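Local coordinates for protein aminotransferase class I and II (Streptococcus suis 89/1591, PDB 3OP7) that probably catalyses a pyridoxal-phosphate-dependent amino-group transfer, as a class I/II aminotransferase whose cofactor is carried on a lysine as an imine, at residues A[27-32]-A[279-284]; A[22-27]-A[350-355]; A[332-337]-A[362-367]; A[283-288]-A[303-308]. All coordinates share one frame; numbering follows the deposited sequence.

Contact 1. Residues A[27-32]-A[279-284]; sequences VSISSL and HILEEN. With SO4 (sulfate ion), chain C.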
loop_
_atom_site.group_PDB
_atom_site.type_symbol
_atom_site.label_atom_id
_atom_site.label_comp_id
_atom_site.label_asym_id
_atom_site.label_seq_id
_atom_site.Cartn_x
_atom_site.Cartn_y
_atom_site.Cartn_z
ATOM N N VAL A 27 -17.690 -5.658 7.695
ATOM C CA VAL A 27 -17.609 -5.314 9.117
ATOM C C VAL A 27 -17.216 -3.838 9.330
ATOM O O VAL A 27 -16.617 -3.470 10.351
ATOM C CB VAL A 27 -16.634 -6.257 9.860
ATOM C CG1 VAL A 27 -17.286 -7.634 10.074
ATOM C CG2 VAL A 27 -15.283 -6.353 9.113
ATOM N N SER A 28 -17.649 -2.990 8.394
ATOM C CA SER A 28 -17.505 -1.567 8.555
ATOM C C SER A 28 -18.851 -0.951 8.979
ATOM O O SER A 28 -19.826 -1.669 9.277
ATOM C CB SER A 28 -16.969 -0.937 7.257
ATOM O OG SER A 28 -16.367 0.303 7.588
ATOM N N ILE A 29 -18.881 0.370 9.080
ATOM C CA ILE A 29 -20.130 1.096 9.433
ATOM C C ILE A 29 -20.491 1.889 8.179
ATOM O O ILE A 29 -19.587 2.580 7.658
ATOM C CB ILE A 29 -19.911 2.057 10.604
ATOM C CG1 ILE A 29 -19.433 1.293 11.871
ATOM C CG2 ILE A 29 -21.238 2.868 10.856
ATOM C CD1 ILE A 29 -18.996 2.195 13.094
ATOM N N SER A 30 -21.728 1.789 7.700
ATOM C CA SER A 30 -22.250 2.469 6.493
ATOM C C SER A 30 -21.407 3.669 6.095
ATOM O O SER A 30 -21.354 4.672 6.796
ATOM C CB SER A 30 -23.674 2.946 6.689
ATOM O OG SER A 30 -24.527 1.839 6.961
ATOM N N SER A 31 -20.746 3.553 4.947
ATOM C CA SER A 31 -19.786 4.555 4.494
ATOM C C SER A 31 -20.407 5.926 4.234
ATOM O O SER A 31 -21.604 6.047 3.912
ATOM C CB SER A 31 -19.148 4.064 3.195
ATOM O OG SER A 31 -20.106 4.086 2.148
ATOM N N LEU A 32 -19.589 6.942 4.362
ATOM C CA LEU A 32 -19.955 8.327 4.057
ATOM C C LEU A 32 -19.733 8.622 2.603
ATOM O O LEU A 32 -18.775 8.113 1.987
ATOM C CB LEU A 32 -19.096 9.278 4.901
ATOM C CG LEU A 32 -19.500 9.410 6.387
ATOM C CD1 LEU A 32 -18.306 10.056 7.193
ATOM C CD2 LEU A 32 -20.760 10.207 6.493
ATOM N N HIS A 279 -25.204 6.101 16.761
ATOM C CA HIS A 279 -26.599 5.801 16.485
ATOM C C HIS A 279 -26.769 4.541 15.629
ATOM O O HIS A 279 -27.613 3.685 15.907
ATOM C CB HIS A 279 -27.289 6.993 15.797
ATOM C CG HIS A 279 -27.463 8.197 16.677
ATOM N ND1 HIS A 279 -28.249 8.187 17.815
ATOM C CD2 HIS A 279 -26.998 9.466 16.551
ATOM C CE1 HIS A 279 -28.238 9.392 18.363
ATOM N NE2 HIS A 279 -27.498 10.188 17.609
ATOM N N ILE A 280 -25.970 4.415 14.589
ATOM C CA ILE A 280 -26.070 3.254 13.723
ATOM C C ILE A 280 -25.703 1.979 14.468
ATOM O O ILE A 280 -26.465 1.011 14.474
ATOM C CB ILE A 280 -25.092 3.373 12.538
ATOM C CG1 ILE A 280 -25.508 4.549 11.640
ATOM C CG2 ILE A 280 -25.032 2.028 11.772
ATOM C CD1 ILE A 280 -24.415 5.018 10.681
ATOM N N LEU A 281 -24.550 1.992 15.127
ATOM C CA LEU A 281 -24.154 0.852 15.992
ATOM C C LEU A 281 -25.190 0.442 17.038
ATOM O O LEU A 281 -25.551 -0.750 17.127
ATOM C CB LEU A 281 -22.834 1.158 16.701
ATOM C CG LEU A 281 -21.599 1.072 15.859
ATOM C CD1 LEU A 281 -20.454 1.671 16.667
ATOM C CD2 LEU A 281 -21.353 -0.403 15.539
ATOM N N GLU A 282 -25.676 1.379 17.849
ATOM C CA GLU A 282 -26.606 1.036 18.924
ATOM C C GLU A 282 -27.955 0.542 18.398
ATOM O O GLU A 282 -28.464 -0.459 18.847
ATOM C CB GLU A 282 -26.824 2.233 19.865
ATOM C CG GLU A 282 -25.529 2.701 20.536
ATOM C CD GLU A 282 -25.734 3.864 21.502
ATOM O OE1 GLU A 282 -26.802 4.493 21.454
ATOM O OE2 GLU A 282 -24.821 4.147 22.307
ATOM N N GLU A 283 -28.500 1.220 17.401
ATOM C CA GLU A 283 -29.778 0.794 16.826
ATOM C C GLU A 283 -29.696 -0.569 16.125
ATOM O O GLU A 283 -30.612 -1.394 16.257
ATOM C CB GLU A 283 -30.291 1.867 15.861
ATOM C CG GLU A 283 -30.687 3.131 16.603
ATOM C CD GLU A 283 -31.160 4.253 15.692
ATOM O OE1 GLU A 283 -31.654 3.963 14.570
ATOM O OE2 GLU A 283 -31.045 5.432 16.116
ATOM N N ASN A 284 -28.614 -0.804 15.367
ATOM C CA ASN A 284 -28.456 -2.075 14.663
ATOM C C ASN A 284 -28.061 -3.198 15.610
ATOM O O ASN A 284 -28.580 -4.330 15.504
ATOM C CB ASN A 284 -27.483 -1.947 13.501
ATOM C CG ASN A 284 -28.045 -1.144 12.394
ATOM O OD1 ASN A 284 -28.998 -0.399 12.595
ATOM N ND2 ASN A 284 -27.490 -1.301 11.186
HETATM S S SO4 C . -21.603 0.862 2.429
HETATM O O1 SO4 C . -22.955 1.200 2.826
HETATM O O2 SO4 C . -20.644 0.905 3.543
HETATM O O3 SO4 C . -21.393 -0.354 1.701
HETATM O O4 SO4 C . -21.383 1.909 1.475
#
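Ile-29 and Ile-280 mark the closest backbone approach, their CA atoms 7.6 Å apart, where the irregular chain of 27-32 passes one turn of the long helix 270-294. That spacing leaves room for side chains alone, and the junction is wholly apolar. Ile-29 sends out two branches. Its CG2 methyl lies 3.8 Å from Ile-280 CD1, the two side chains crossing obliquely, while Ile-29 CD1 reaches Leu-281 CD1 at 3.9 Å, nearly at right angles to that leucine. In Ile-29 (chi1 -60°) CG2 stands anti to the backbone N and CG1 anti to the carbonyl carbon, which spreads the branches; the extended second torsion (173°) carries CD1 on to Leu-281.

Two residues on, Ser-31 holds a sulfate ion, probably from the crystallisation liquor. The firm bond is from Ser-31 N to sulfate O2 (3.0 Å, 159° at the hydrogen); Asn-58 of the second subunit binds the same ion. Ser-30 is tied to Ala-351 through both its backbone and its OG, and its carbonyl accepts from Arg-276 of helix 270-294. The loop thus runs from strand 22-23 to helix 34-41 between helix 270-294 and the subunit interface.

Contact 2. Residues A[22-27]-A[350-355]; sequences YDIAGV and FACEQE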
loop_
_atom_site.group_PDB
_atom_site.type_symbol
_atom_site.label_atom_id
_atom_site.label_comp_id
_atom_site.label_asym_id
_atom_site.label_seq_id
_atom_site.Cartn_x
_atom_site.Cartn_y
_atom_site.Cartn_z
ATOM N N TYR A 22 -28.240 -9.878 -0.036
ATOM C CA TYR A 22 -28.226 -9.215 1.281
ATOM C C TYR A 22 -26.839 -9.390 1.887
ATOM O O TYR A 22 -26.546 -10.416 2.449
ATOM C CB TYR A 22 -29.328 -9.824 2.191
ATOM C CG TYR A 22 -30.659 -9.785 1.501
ATOM C CD1 TYR A 22 -31.229 -8.562 1.153
ATOM C CD2 TYR A 22 -31.316 -10.958 1.119
ATOM C CE1 TYR A 22 -32.471 -8.499 0.473
ATOM C CE2 TYR A 22 -32.542 -10.910 0.427
ATOM C CZ TYR A 22 -33.110 -9.668 0.104
ATOM O OH TYR A 22 -34.316 -9.609 -0.572
ATOM N N ASP A 23 -25.993 -8.378 1.761
ATOM C CA ASP A 23 -24.582 -8.488 2.181
ATOM C C ASP A 23 -24.419 -8.064 3.644
ATOM O O ASP A 23 -24.415 -6.890 3.942
ATOM C CB ASP A 23 -23.695 -7.648 1.279
ATOM C CG ASP A 23 -22.198 -7.844 1.574
ATOM O OD1 ASP A 23 -21.845 -8.323 2.671
ATOM O OD2 ASP A 23 -21.388 -7.536 0.695
ATOM N N ILE A 24 -24.360 -9.036 4.561
ATOM C CA ILE A 24 -24.091 -8.754 5.976
ATOM C C ILE A 24 -22.730 -9.370 6.357
ATOM O O ILE A 24 -22.552 -9.870 7.472
ATOM C CB ILE A 24 -25.237 -9.225 6.924
ATOM C CG1 ILE A 24 -25.601 -10.692 6.711
ATOM C CG2 ILE A 24 -26.499 -8.435 6.619
ATOM C CD1 ILE A 24 -26.699 -11.257 7.679
ATOM N N ALA A 25 -21.791 -9.309 5.412
ATOM C CA ALA A 25 -20.443 -9.836 5.615
ATOM C C ALA A 25 -19.443 -8.733 5.903
ATOM O O ALA A 25 -18.437 -8.988 6.554
ATOM C CB ALA A 25 -19.981 -10.627 4.384
ATOM N N GLY A 26 -19.643 -7.537 5.345
ATOM C CA GLY A 26 -18.718 -6.408 5.628
ATOM C C GLY A 26 -18.816 -6.032 7.101
ATOM O O GLY A 26 -19.911 -6.029 7.669
ATOM N N VAL A 27 -17.690 -5.658 7.695
ATOM C CA VAL A 27 -17.609 -5.314 9.117
ATOM C C VAL A 27 -17.216 -3.838 9.330
ATOM O O VAL A 27 -16.617 -3.470 10.351
ATOM C CB VAL A 27 -16.634 -6.257 9.860
ATOM C CG1 VAL A 27 -17.286 -7.634 10.074
ATOM C CG2 VAL A 27 -15.283 -6.353 9.113
ATOM N N PHE A 350 -23.014 -6.032 11.231
ATOM C CA PHE A 350 -24.374 -5.542 11.408
ATOM C C PHE A 350 -24.576 -4.030 11.246
ATOM O O PHE A 350 -25.720 -3.568 11.361
ATOM C CB PHE A 350 -24.908 -5.963 12.786
ATOM C CG PHE A 350 -24.144 -5.374 13.935
ATOM C CD1 PHE A 350 -23.026 -6.026 14.462
ATOM C CD2 PHE A 350 -24.499 -4.146 14.465
ATOM C CE1 PHE A 350 -22.278 -5.443 15.519
ATOM C CE2 PHE A 350 -23.768 -3.576 15.512
ATOM C CZ PHE A 350 -22.670 -4.238 16.052
ATOM N N ALA A 351 -23.503 -3.268 11.012
ATOM C CA ALA A 351 -23.591 -1.805 10.938
ATOM C C ALA A 351 -23.728 -1.336 9.491
ATOM O O ALA A 351 -23.245 -0.257 9.079
ATOM C CB ALA A 351 -22.380 -1.171 11.620
ATOM N N CYS A 352 -24.390 -2.173 8.708
ATOM C CA CYS A 352 -24.810 -1.847 7.357
ATOM C C CYS A 352 -26.180 -1.151 7.424
ATOM O O CYS A 352 -26.689 -0.869 8.523
ATOM C CB CYS A 352 -24.920 -3.146 6.541
ATOM S SG CYS A 352 -26.104 -4.354 7.218
ATOM N N GLU A 353 -26.769 -0.892 6.249
ATOM C CA GLU A 353 -28.100 -0.301 6.173
ATOM C C GLU A 353 -29.059 -1.185 6.959
ATOM O O GLU A 353 -29.115 -2.417 6.792
ATOM C CB GLU A 353 -28.549 -0.117 4.714
ATOM N N GLN A 354 -29.800 -0.547 7.850
ATOM C CA GLN A 354 -30.646 -1.259 8.769
ATOM C C GLN A 354 -31.632 -2.182 8.058
ATOM O O GLN A 354 -31.977 -3.251 8.590
ATOM C CB GLN A 354 -31.403 -0.268 9.659
ATOM C CG GLN A 354 -32.048 -0.907 10.837
ATOM C CD GLN A 354 -32.680 0.104 11.793
ATOM O OE1 GLN A 354 -33.886 0.319 11.756
ATOM N NE2 GLN A 354 -31.870 0.714 12.654
ATOM N N GLU A 355 -32.109 -1.778 6.879
ATOM C CA GLU A 355 -33.087 -2.540 6.091
ATOM C C GLU A 355 -32.516 -3.867 5.603
ATOM O O GLU A 355 -33.214 -4.904 5.550
ATOM C CB GLU A 355 -33.508 -1.724 4.850
ATOM C CG GLU A 355 -34.362 -0.485 5.156
ATOM C CD GLU A 355 -33.552 0.807 5.134
ATOM O OE1 GLU A 355 -32.408 0.816 5.633
ATOM O OE2 GLU A 355 -34.081 1.817 4.615
#
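Cys-352 meets Ile-24 where the N-terminal segment, just out of the small two-stranded parallel sheet 22-23/332-333, passes the loop that leads into helix 354-368. The contact joins the N-terminal segment to the C-terminal region, probably the small domain of the class I/II aminotransferase fold. An Asx turn shapes the N-terminal side of this junction. The nearest CA atoms, those of Ile-24 and Phe-350, are 6.3 Å apart.

The apolar part is a single touch: Cys-352 SG lies 4.1 Å from Ile-24 CG2. Both side chains have a heavy atom wedged between the backbone N and the carbonyl carbon, SG in the cysteine (chi1 59°) and CG1 in the isoleucine (chi1 53°). In Ile-24 this turns the long branch away and leaves the CG2 methyl to face the sulfur. The contact is correspondingly small, 118 Å² summed over both sides.

Polar bonds form around this touch rather than across it. Ile-24 shares backbone hydrogen bonds with Leu-333 and Gly-349. On the second segment, Asn-284 ND2 of helix 270-294 donates to Phe-350 O, and Asn-284 OD1 accepts from Gln-354 NE2. Glu-353 occupies the N-cap position, immediately before helix 354-368.

In the Asx turn, Ala-25 N donates to Asp-23 OD1 at 2.9 Å, with 160° at the hydrogen and the oxygen met nearly along its C-O axis.

Contact 3. Residues A[332-337]-A[362-367]; sequences VLLVPG and EKLSQF
Val-332 and Leu-334 face helix 354-368 and meet Lys-363 and Leu-364, joining strand 332-333 and the residue after it to the C-terminal helix, in what is probably the small domain. The CA atoms of Val-332 and Leu-364 are 7.2 Å apart, and 145 Å² is buried in all.

The closer part lies at the start of the strand. Val-332 CG2 sits 3.6 Å from Lys-363 CB, the two side chains crossing at a slant. With CG1 anti to the backbone N (chi1 178°), the other methyl of Val-332 is the one presented to the helix. Further along, the fit is slacker: Leu-334 CD1 and Leu-364 CD2 approach to 4.2 Å, methyl against methyl, both residues being buried.

Lys-363 marks the more open side. Its CB touches the valine, but the chain bends at its second torsion (chi2 -71°) and carries NZ away from 332-337, so that the charged end takes no part.

Leu-326 of helix 319-330 packs on both Val-332 and Leu-334, while Val-346 and Leu-348 of strand 345-348 also touch Leu-334. From the next turn of helix 354-368, Phe-367 sets its ring edge-to-face with Phe-322 of helix 319-330. Val-332 and Leu-334 therefore lie beside two helices, 319-330 and 354-368, with helix 8-16 packed against Leu-333.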
loop_
_atom_site.group_PDB
_atom_site.type_symbol
_atom_site.label_atom_id
_atom_site.label_comp_id
_atom_site.label_asym_id
_atom_site.label_seq_id
_atom_site.Cartn_x
_atom_site.Cartn_y
_atom_site.Cartn_z
ATOM N N VAL A 332 -28.040 -14.368 1.103
ATOM C CA VAL A 332 -27.477 -13.735 2.288
ATOM C C VAL A 332 -25.986 -14.098 2.401
ATOM O O VAL A 332 -25.611 -15.279 2.349
ATOM C CB VAL A 332 -28.215 -14.178 3.602
ATOM C CG1 VAL A 332 -27.584 -13.537 4.839
ATOM C CG2 VAL A 332 -29.720 -13.865 3.540
ATOM N N LEU A 333 -25.142 -13.093 2.501
ATOM C CA LEU A 333 -23.695 -13.337 2.595
ATOM C C LEU A 333 -23.206 -13.074 4.000
ATOM O O LEU A 333 -23.434 -11.995 4.558
ATOM C CB LEU A 333 -22.915 -12.497 1.596
ATOM C CG LEU A 333 -21.402 -12.820 1.480
ATOM C CD1 LEU A 333 -21.181 -14.187 0.819
ATOM C CD2 LEU A 333 -20.662 -11.720 0.738
ATOM N N LEU A 334 -22.540 -14.098 4.556
ATOM C CA LEU A 334 -21.836 -14.046 5.826
ATOM C C LEU A 334 -20.410 -14.485 5.517
ATOM O O LEU A 334 -20.123 -14.891 4.366
ATOM C CB LEU A 334 -22.475 -15.059 6.805
ATOM C CG LEU A 334 -23.889 -14.739 7.313
ATOM C CD1 LEU A 334 -24.523 -15.965 7.967
ATOM C CD2 LEU A 334 -23.800 -13.612 8.309
ATOM N N VAL A 335 -19.526 -14.447 6.516
ATOM C CA VAL A 335 -18.197 -15.076 6.388
ATOM C C VAL A 335 -18.159 -16.272 7.338
ATOM O O VAL A 335 -18.364 -16.105 8.539
ATOM C CB VAL A 335 -17.042 -14.134 6.646
ATOM C CG1 VAL A 335 -15.672 -14.888 6.385
ATOM C CG2 VAL A 335 -17.180 -12.888 5.737
ATOM N N PRO A 336 -17.941 -17.483 6.799
ATOM C CA PRO A 336 -18.011 -18.641 7.696
ATOM C C PRO A 336 -16.800 -18.754 8.602
ATOM O O PRO A 336 -15.690 -18.314 8.222
ATOM C CB PRO A 336 -18.050 -19.838 6.737
ATOM C CG PRO A 336 -17.357 -19.374 5.515
ATOM C CD PRO A 336 -17.682 -17.890 5.408
ATOM N N GLY A 337 -17.020 -19.362 9.775
ATOM C CA GLY A 337 -16.045 -19.359 10.851
ATOM C C GLY A 337 -14.744 -20.091 10.582
ATOM O O GLY A 337 -13.730 -19.745 11.171
ATOM N N GLU A 362 -34.002 -11.950 8.797
ATOM C CA GLU A 362 -35.241 -12.628 8.446
ATOM C C GLU A 362 -34.967 -13.865 7.582
ATOM O O GLU A 362 -35.418 -14.975 7.907
ATOM C CB GLU A 362 -36.173 -11.651 7.743
ATOM C CG GLU A 362 -37.160 -10.955 8.715
ATOM C CD GLU A 362 -37.825 -9.683 8.144
ATOM O OE1 GLU A 362 -37.625 -9.335 6.941
ATOM O OE2 GLU A 362 -38.533 -9.019 8.935
ATOM N N LYS A 363 -34.176 -13.679 6.522
ATOM C CA LYS A 363 -33.854 -14.768 5.602
ATOM C C LYS A 363 -32.967 -15.839 6.239
ATOM O O LYS A 363 -33.108 -17.018 5.932
ATOM C CB LYS A 363 -33.216 -14.240 4.313
ATOM C CG LYS A 363 -34.173 -13.428 3.400
ATOM C CD LYS A 363 -35.231 -14.309 2.711
ATOM C CE LYS A 363 -35.852 -13.625 1.488
ATOM N NZ LYS A 363 -37.142 -14.265 1.067
ATOM N N LEU A 364 -32.050 -15.428 7.110
ATOM C CA LEU A 364 -31.230 -16.372 7.875
ATOM C C LEU A 364 -32.113 -17.237 8.768
ATOM O O LEU A 364 -31.930 -18.456 8.833
ATOM C CB LEU A 364 -30.196 -15.624 8.725
ATOM C CG LEU A 364 -29.230 -16.476 9.543
ATOM C CD1 LEU A 364 -28.615 -17.619 8.708
ATOM C CD2 LEU A 364 -28.129 -15.600 10.180
ATOM N N SER A 365 -33.087 -16.620 9.432
ATOM C CA SER A 365 -34.049 -17.395 10.250
ATOM C C SER A 365 -34.890 -18.372 9.413
ATOM O O SER A 365 -35.198 -19.478 9.868
ATOM C CB SER A 365 -34.978 -16.468 11.042
ATOM O OG SER A 365 -34.237 -15.801 12.046
ATOM N N GLN A 366 -35.251 -17.960 8.197
ATOM C CA GLN A 366 -35.943 -18.852 7.249
ATOM C C GLN A 366 -35.105 -20.092 6.937
ATOM O O GLN A 366 -35.603 -21.217 6.966
ATOM C CB GLN A 366 -36.244 -18.121 5.934
ATOM C CG GLN A 366 -37.548 -17.310 5.879
ATOM C CD GLN A 366 -37.720 -16.659 4.514
ATOM O OE1 GLN A 366 -37.443 -17.290 3.492
ATOM N NE2 GLN A 366 -38.158 -15.395 4.486
ATOM N N PHE A 367 -33.827 -19.864 6.641
ATOM C CA PHE A 367 -32.882 -20.933 6.379
ATOM C C PHE A 367 -32.751 -21.842 7.606
ATOM O O PHE A 367 -32.807 -23.065 7.483
ATOM C CB PHE A 367 -31.519 -20.331 5.985
ATOM C CG PHE A 367 -30.554 -21.327 5.430
ATOM C CD1 PHE A 367 -30.883 -22.098 4.318
ATOM C CD2 PHE A 367 -29.304 -21.496 6.010
ATOM C CE1 PHE A 367 -29.974 -23.032 3.799
ATOM C CE2 PHE A 367 -28.405 -22.424 5.499
ATOM C CZ PHE A 367 -28.733 -23.186 4.393
#

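Contact 4. Residues A[283-288]-A[303-308]; sequences ENLAIL and PAVVST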
loop_
_atom_site.group_PDB
_atom_site.type_symbol
_atom_site.label_atom_id
_atom_site.label_comp_id
_atom_site.label_asym_id
_atom_site.label_seq_id
_atom_site.Cartn_x
_atom_site.Cartn_y
_atom_site.Cartn_z
ATOM N N GLU A 283 -28.500 1.220 17.401
ATOM C CA GLU A 283 -29.778 0.794 16.826
ATOM C C GLU A 283 -29.696 -0.569 16.125
ATOM O O GLU A 283 -30.612 -1.394 16.257
ATOM C CB GLU A 283 -30.291 1.867 15.861
ATOM C CG GLU A 283 -30.687 3.131 16.603
ATOM C CD GLU A 283 -31.160 4.253 15.692
ATOM O OE1 GLU A 283 -31.654 3.963 14.570
ATOM O OE2 GLU A 283 -31.045 5.432 16.116
ATOM N N ASN A 284 -28.614 -0.804 15.367
ATOM C CA ASN A 284 -28.456 -2.075 14.663
ATOM C C ASN A 284 -28.061 -3.198 15.610
ATOM O O ASN A 284 -28.580 -4.330 15.504
ATOM C CB ASN A 284 -27.483 -1.947 13.501
ATOM C CG ASN A 284 -28.045 -1.144 12.394
ATOM O OD1 ASN A 284 -28.998 -0.399 12.595
ATOM N ND2 ASN A 284 -27.490 -1.301 11.186
ATOM N N LEU A 285 -27.254 -2.880 16.618
ATOM C CA LEU A 285 -26.932 -3.884 17.629
ATOM C C LEU A 285 -28.189 -4.301 18.394
ATOM O O LEU A 285 -28.353 -5.494 18.707
ATOM C CB LEU A 285 -25.829 -3.411 18.569
ATOM C CG LEU A 285 -25.226 -4.451 19.517
ATOM C CD1 LEU A 285 -24.934 -5.796 18.847
ATOM C CD2 LEU A 285 -24.008 -3.886 20.151
ATOM N N ALA A 286 -29.081 -3.356 18.710
ATOM C CA ALA A 286 -30.332 -3.725 19.418
ATOM C C ALA A 286 -31.192 -4.682 18.582
ATOM O O ALA A 286 -31.827 -5.574 19.108
ATOM C CB ALA A 286 -31.150 -2.487 19.840
ATOM N N ILE A 287 -31.180 -4.496 17.269
ATOM C CA ILE A 287 -31.902 -5.368 16.343
ATOM C C ILE A 287 -31.285 -6.776 16.341
ATOM O O ILE A 287 -32.017 -7.791 16.428
ATOM C CB ILE A 287 -31.906 -4.756 14.927
ATOM C CG1 ILE A 287 -32.842 -3.550 14.886
ATOM C CG2 ILE A 287 -32.335 -5.767 13.872
ATOM C CD1 ILE A 287 -32.692 -2.753 13.614
ATOM N N LEU A 288 -29.954 -6.827 16.251
ATOM C CA LEU A 288 -29.202 -8.074 16.320
ATOM C C LEU A 288 -29.442 -8.809 17.640
ATOM O O LEU A 288 -29.699 -10.032 17.623
ATOM C CB LEU A 288 -27.703 -7.820 16.136
ATOM C CG LEU A 288 -26.804 -9.052 16.028
ATOM C CD1 LEU A 288 -27.234 -9.937 14.844
ATOM C CD2 LEU A 288 -25.353 -8.574 15.921
ATOM N N PRO A 303 -20.580 -8.249 21.082
ATOM C CA PRO A 303 -19.365 -7.443 20.863
ATOM C C PRO A 303 -19.400 -6.167 21.697
ATOM O O PRO A 303 -20.460 -5.743 22.137
ATOM C CB PRO A 303 -19.417 -7.136 19.386
ATOM C CG PRO A 303 -20.874 -7.157 19.049
ATOM C CD PRO A 303 -21.417 -8.275 19.868
ATOM N N ALA A 304 -18.251 -5.550 21.898
ATOM C CA ALA A 304 -18.182 -4.359 22.726
ATOM C C ALA A 304 -18.603 -3.109 21.890
ATOM O O ALA A 304 -17.871 -2.141 21.839
ATOM C CB ALA A 304 -16.727 -4.191 23.268
ATOM N N VAL A 305 -19.819 -3.139 21.322
ATOM C CA VAL A 305 -20.379 -2.034 20.519
ATOM C C VAL A 305 -19.333 -1.598 19.482
ATOM O O VAL A 305 -18.923 -0.437 19.407
ATOM C CB VAL A 305 -20.916 -0.858 21.400
ATOM C CG1 VAL A 305 -21.895 0.010 20.600
ATOM C CG2 VAL A 305 -21.625 -1.363 22.707
ATOM N N VAL A 306 -18.937 -2.586 18.681
ATOM C CA VAL A 306 -18.184 -2.391 17.452
ATOM C C VAL A 306 -18.867 -3.191 16.353
ATOM O O VAL A 306 -19.604 -4.134 16.622
ATOM C CB VAL A 306 -16.668 -2.788 17.606
ATOM C CG1 VAL A 306 -15.974 -1.908 18.684
ATOM C CG2 VAL A 306 -16.497 -4.256 17.957
ATOM N N SER A 307 -18.562 -2.864 15.114
ATOM C CA SER A 307 -19.293 -3.372 13.935
ATOM C C SER A 307 -18.903 -4.787 13.452
ATOM O O SER A 307 -19.015 -5.075 12.239
ATOM C CB SER A 307 -19.094 -2.356 12.760
ATOM O OG SER A 307 -17.722 -2.161 12.372
ATOM N N THR A 308 -18.383 -5.657 14.337
ATOM C CA THR A 308 -18.181 -7.059 13.957
ATOM C C THR A 308 -18.752 -7.937 15.059
ATOM O O THR A 308 -18.803 -7.553 16.230
ATOM C CB THR A 308 -16.721 -7.424 13.626
ATOM O OG1 THR A 308 -16.625 -8.818 13.220
ATOM C CG2 THR A 308 -15.779 -7.127 14.813
#
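Leu-285 makes every close approach from the helix side, its two methyls dividing between Pro-303 and Val-305. CD1 of Leu-285 comes within 4.3 Å of Pro-303 CG, at the ring of the proline. Leu-285 CD2 lies 4.1 Å from Val-305 CA and 4.3 Å from Val-305 CG2, so it covers backbone as well as side chain. The leucine can span both because its CG is anti to the backbone N (chi1 -170°), which extends the fork from the helix toward the loop; the CA atoms of Leu-285 and Val-305 are 7.4 Å apart. These separations are those of ordinary van der Waals packing, with 129 Å² buried.

The loop offers these two residues together by folding back on itself. Ala-304 is the centre of an inverse gamma turn, in which Val-305 N gives a weak hydrogen bond to Pro-303 O at 2.8 Å. Ala-304 CB points away from the helix, while Pro-303 and Val-305 both lie in front of the fork. Val-305 itself has positive backbone angles (phi 49°, psi 57°), a left-handed conformation, and the chain goes on to strand 309-313. In fold terms, the loop connects antiparallel strands 298-300 and 309-313, part of the antiparallel sheet of what is probably the small domain of the aminotransferase fold; helix 270-294 precedes them in sequence.

Further out, Ala-304 bonds to Gly-168 through its backbone, and its carbonyl accepts from Ser-198 OG. Val-305 pairs with the backbone of Phe-199, and its side chain also touches Phe-199. Tyr-300 of strand 298-300 also packs against Leu-285 and Leu-288.

In the fold
From the N terminus, 22-27 meets 350-355, and contact 2 closes a loop of 322 residues. Contact 1 starts at Val-27, the residue it shares with contact 2, and its 246-residue loop is nested within that one, as is the 14-residue loop of contact 4, which begins on helix 270-294 where contact 1 ends; these two share Glu-283 and Asn-284. Contact 3 closes 24 residues, crosses contact 2 and follows contacts 1 and 4 in series. Ser-307 OG joins contact 4 to Val-27 O, whereas Tyr-22 and Ile-24 pair with Leu-333 between contacts 2 and 3. Together they tie the N-terminal segment to helices 270-294 and 354-368 and to the C-terminal strands.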